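Local coordinates for protein methyl-coenzyme M reductase I beta subunit (Methanosarcina barkeri, PDB 1E6Y) that forms part of the nickel-F430 enzyme complex that releases methane from methyl-coenzyme M, using coenzyme B as the reductant, in the last step of methanogenesis, at residues T307-A321 with P388-Q401. Sequence-based numbering, arbitrary orientation.
Sequences TLAATLVNCGAGRAA and PCVCAAVALDAGTQ
In the C-terminal domain the parts 307-318 and 388-395 of two helices run side by side, their axes 9.3 Å apart and inclined by 23°, and polar bonds join the turns that follow them. The packing between them is mostly apolar, with cysteines and alanines set among three leucines. Cys389 SG lies 3.8 Å from Leu308 CD1, while Cys315 SG rests 3.6 Å from Ala393 CB. Thr311 turns CG2 to Cys389 O, its OG1 bonding back to Thr307 O. Leu396, its CG anti to the carbonyl carbon (chi1 -72°), crosses Leu312 at about a right angle and brings CD1 to 3.7 Å from Gly316 N. A Schellman motif, with Arg319 at C-prime, ends helix 307-318, and beyond it Ala321 N meets Asp397. The carboxylate there takes four donors: OD1 accepts Ala321 N at 2.8 Å on its anti lone pair and Thr400 OG1 on its syn one, whereas OD2 closes an Asx turn with Gly399 N and also receives Thr400 N. Such a grip should fix the carboxylate's rotation and probably favours its charged form. Ala398 N adds a second hydrogen bond across the turns, to Arg319 O (3.0 Å), from above the carbonyl plane. Helices 204-221 and 323-339 pack against both segments, helix 193-199 backs Val390 and Val394, and Glu61 of the gamma subunit salt-bridges Arg319.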
# COMPACT_ATOMS: atom_id res chain seq x y z
N THR E 307 19.74 2.84 30.76
CA THR E 307 18.73 2.02 30.10
C THR E 307 19.33 0.70 29.61
O THR E 307 18.74 -0.37 29.81
CB THR E 307 18.10 2.78 28.91
OG1 THR E 307 17.47 3.98 29.38
CG2 THR E 307 17.06 1.92 28.20
N LEU E 308 20.50 0.78 28.98
CA LEU E 308 21.17 -0.42 28.49
C LEU E 308 21.78 -1.23 29.63
O LEU E 308 21.70 -2.46 29.64
CB LEU E 308 22.25 -0.05 27.47
CG LEU E 308 23.04 -1.21 26.85
CD1 LEU E 308 22.10 -2.21 26.21
CD2 LEU E 308 24.02 -0.66 25.82
N ALA E 309 22.35 -0.54 30.61
CA ALA E 309 22.92 -1.21 31.78
C ALA E 309 21.85 -2.01 32.52
O ALA E 309 22.05 -3.19 32.84
CB ALA E 309 23.56 -0.19 32.71
N ALA E 310 20.68 -1.40 32.69
CA ALA E 310 19.55 -2.06 33.33
C ALA E 310 19.08 -3.26 32.52
O ALA E 310 18.69 -4.28 33.09
CB ALA E 310 18.40 -1.07 33.52
N THR E 311 19.12 -3.15 31.20
CA THR E 311 18.77 -4.26 30.31
C THR E 311 19.73 -5.43 30.50
O THR E 311 19.31 -6.57 30.68
CB THR E 311 18.80 -3.83 28.82
OG1 THR E 311 17.78 -2.85 28.58
CG2 THR E 311 18.55 -5.03 27.91
N LEU E 312 21.03 -5.13 30.51
CA LEU E 312 22.05 -6.15 30.69
C LEU E 312 21.93 -6.84 32.05
O LEU E 312 22.07 -8.06 32.14
CB LEU E 312 23.44 -5.54 30.51
CG LEU E 312 23.78 -5.09 29.09
CD1 LEU E 312 25.16 -4.44 29.06
CD2 LEU E 312 23.75 -6.28 28.15
N VAL E 313 21.52 -6.08 33.06
CA VAL E 313 21.36 -6.61 34.41
C VAL E 313 20.07 -7.42 34.55
O VAL E 313 20.08 -8.52 35.10
CB VAL E 313 21.38 -5.46 35.46
CG1 VAL E 313 20.98 -5.99 36.84
CG2 VAL E 313 22.77 -4.85 35.52
N ASN E 314 18.97 -6.89 34.01
CA ASN E 314 17.66 -7.53 34.18
C ASN E 314 17.44 -8.70 33.22
O ASN E 314 16.93 -9.75 33.63
CB ASN E 314 16.54 -6.50 34.00
CG ASN E 314 15.23 -6.97 34.59
OD1 ASN E 314 15.19 -7.61 35.64
ND2 ASN E 314 14.13 -6.67 33.90
N CYS E 315 17.78 -8.51 31.95
CA CYS E 315 17.74 -9.60 30.99
C CYS E 315 18.84 -10.62 31.28
O CYS E 315 18.63 -11.82 31.12
CB CYS E 315 17.90 -9.07 29.56
SG CYS E 315 16.48 -8.12 29.00
N GLY E 316 19.99 -10.13 31.74
CA GLY E 316 21.08 -11.01 32.13
C GLY E 316 20.71 -11.92 33.28
O GLY E 316 20.95 -13.12 33.22
N ALA E 317 20.08 -11.36 34.31
CA ALA E 317 19.68 -12.14 35.48
C ALA E 317 18.72 -13.27 35.11
O ALA E 317 18.90 -14.41 35.53
CB ALA E 317 19.03 -11.23 36.52
N GLY E 318 17.75 -12.96 34.24
CA GLY E 318 16.78 -13.96 33.84
C GLY E 318 17.20 -14.79 32.64
O GLY E 318 16.54 -15.78 32.31
N ARG E 319 18.32 -14.42 32.02
CA ARG E 319 18.74 -14.95 30.72
C ARG E 319 17.51 -15.05 29.81
O ARG E 319 17.27 -16.07 29.18
CB ARG E 319 19.48 -16.27 30.81
CG ARG E 319 20.70 -16.27 31.73
CD ARG E 319 21.87 -15.49 31.12
NE ARG E 319 23.16 -15.94 31.66
CZ ARG E 319 23.89 -15.28 32.56
NH1 ARG E 319 25.05 -15.81 32.94
NH2 ARG E 319 23.51 -14.12 33.06
N ALA E 320 16.71 -13.98 29.80
CA ALA E 320 15.43 -13.95 29.11
C ALA E 320 15.27 -12.62 28.39
O ALA E 320 15.39 -11.56 29.00
CB ALA E 320 14.29 -14.15 30.11
N ALA E 321 14.99 -12.69 27.10
CA ALA E 321 14.92 -11.50 26.25
C ALA E 321 13.74 -10.60 26.60
O ALA E 321 13.86 -9.37 26.55
CB ALA E 321 14.87 -11.90 24.79
N PRO E 388 19.15 -0.85 20.48
CA PRO E 388 20.39 -1.47 20.95
C PRO E 388 20.21 -2.34 22.20
O PRO E 388 20.81 -3.41 22.30
CB PRO E 388 21.31 -0.28 21.21
CG PRO E 388 20.85 0.73 20.22
CD PRO E 388 19.35 0.59 20.19
N CYS E 389 19.32 -1.93 23.09
CA CYS E 389 18.98 -2.72 24.27
C CYS E 389 18.26 -4.01 23.90
O CYS E 389 18.49 -5.06 24.51
CB CYS E 389 18.10 -1.90 25.22
SG CYS E 389 18.82 -0.31 25.68
N VAL E 390 17.40 -3.94 22.89
CA VAL E 390 16.69 -5.12 22.40
C VAL E 390 17.66 -6.15 21.81
O VAL E 390 17.55 -7.34 22.11
CB VAL E 390 15.64 -4.73 21.34
CG1 VAL E 390 14.89 -5.96 20.85
CG2 VAL E 390 14.66 -3.72 21.92
N CYS E 391 18.64 -5.69 21.05
CA CYS E 391 19.64 -6.59 20.47
C CYS E 391 20.47 -7.27 21.55
O CYS E 391 20.78 -8.46 21.44
CB CYS E 391 20.55 -5.82 19.51
SG CYS E 391 19.69 -5.19 18.06
N ALA E 392 20.83 -6.52 22.59
CA ALA E 392 21.55 -7.07 23.74
C ALA E 392 20.69 -8.08 24.50
O ALA E 392 21.17 -9.15 24.89
CB ALA E 392 21.99 -5.95 24.67
N ALA E 393 19.41 -7.77 24.66
CA ALA E 393 18.47 -8.65 25.35
C ALA E 393 18.33 -9.99 24.64
O ALA E 393 18.34 -11.05 25.27
CB ALA E 393 17.11 -7.98 25.46
N VAL E 394 18.22 -9.93 23.32
CA VAL E 394 18.13 -11.13 22.49
C VAL E 394 19.40 -11.96 22.59
O VAL E 394 19.34 -13.19 22.74
CB VAL E 394 17.85 -10.74 21.02
CG1 VAL E 394 18.00 -11.95 20.12
CG2 VAL E 394 16.45 -10.17 20.90
N ALA E 395 20.55 -11.29 22.62
CA ALA E 395 21.84 -11.96 22.76
C ALA E 395 21.96 -12.71 24.09
O ALA E 395 22.64 -13.73 24.17
CB ALA E 395 22.97 -10.94 22.63
N LEU E 396 21.27 -12.22 25.12
CA LEU E 396 21.36 -12.80 26.46
C LEU E 396 20.37 -13.92 26.73
O LEU E 396 20.42 -14.56 27.78
CB LEU E 396 21.17 -11.70 27.51
CG LEU E 396 22.31 -10.70 27.70
CD1 LEU E 396 21.81 -9.52 28.53
CD2 LEU E 396 23.50 -11.37 28.38
N ASP E 397 19.44 -14.14 25.80
CA ASP E 397 18.40 -15.16 25.98
C ASP E 397 18.98 -16.57 25.90
O ASP E 397 19.70 -16.91 24.96
CB ASP E 397 17.30 -14.99 24.93
CG ASP E 397 16.05 -15.76 25.27
OD1 ASP E 397 15.19 -15.22 26.00
OD2 ASP E 397 15.91 -16.91 24.81
N ALA E 398 18.62 -17.40 26.87
CA ALA E 398 19.17 -18.75 26.98
C ALA E 398 18.30 -19.80 26.30
O ALA E 398 18.69 -20.97 26.22
CB ALA E 398 19.38 -19.12 28.44
N GLY E 399 17.12 -19.39 25.82
CA GLY E 399 16.28 -20.29 25.05
C GLY E 399 14.81 -20.26 25.44
O GLY E 399 14.17 -21.31 25.54
N THR E 400 14.26 -19.07 25.62
CA THR E 400 12.86 -18.91 26.01
C THR E 400 11.96 -18.58 24.82
O THR E 400 10.73 -18.60 24.94
CB THR E 400 12.68 -17.79 27.07
OG1 THR E 400 12.89 -16.51 26.44
CG2 THR E 400 13.67 -17.95 28.21
N GLN E 401 12.57 -18.25 23.69
CA GLN E 401 11.84 -17.70 22.54
C GLN E 401 11.47 -18.75 21.50
O GLN E 401 12.26 -19.65 21.21
CB GLN E 401 12.67 -16.61 21.87
CG GLN E 401 13.07 -15.46 22.78
CD GLN E 401 11.89 -14.61 23.20
OE1 GLN E 401 11.60 -14.44 24.38
NE2 GLN E 401 11.19 -14.06 22.21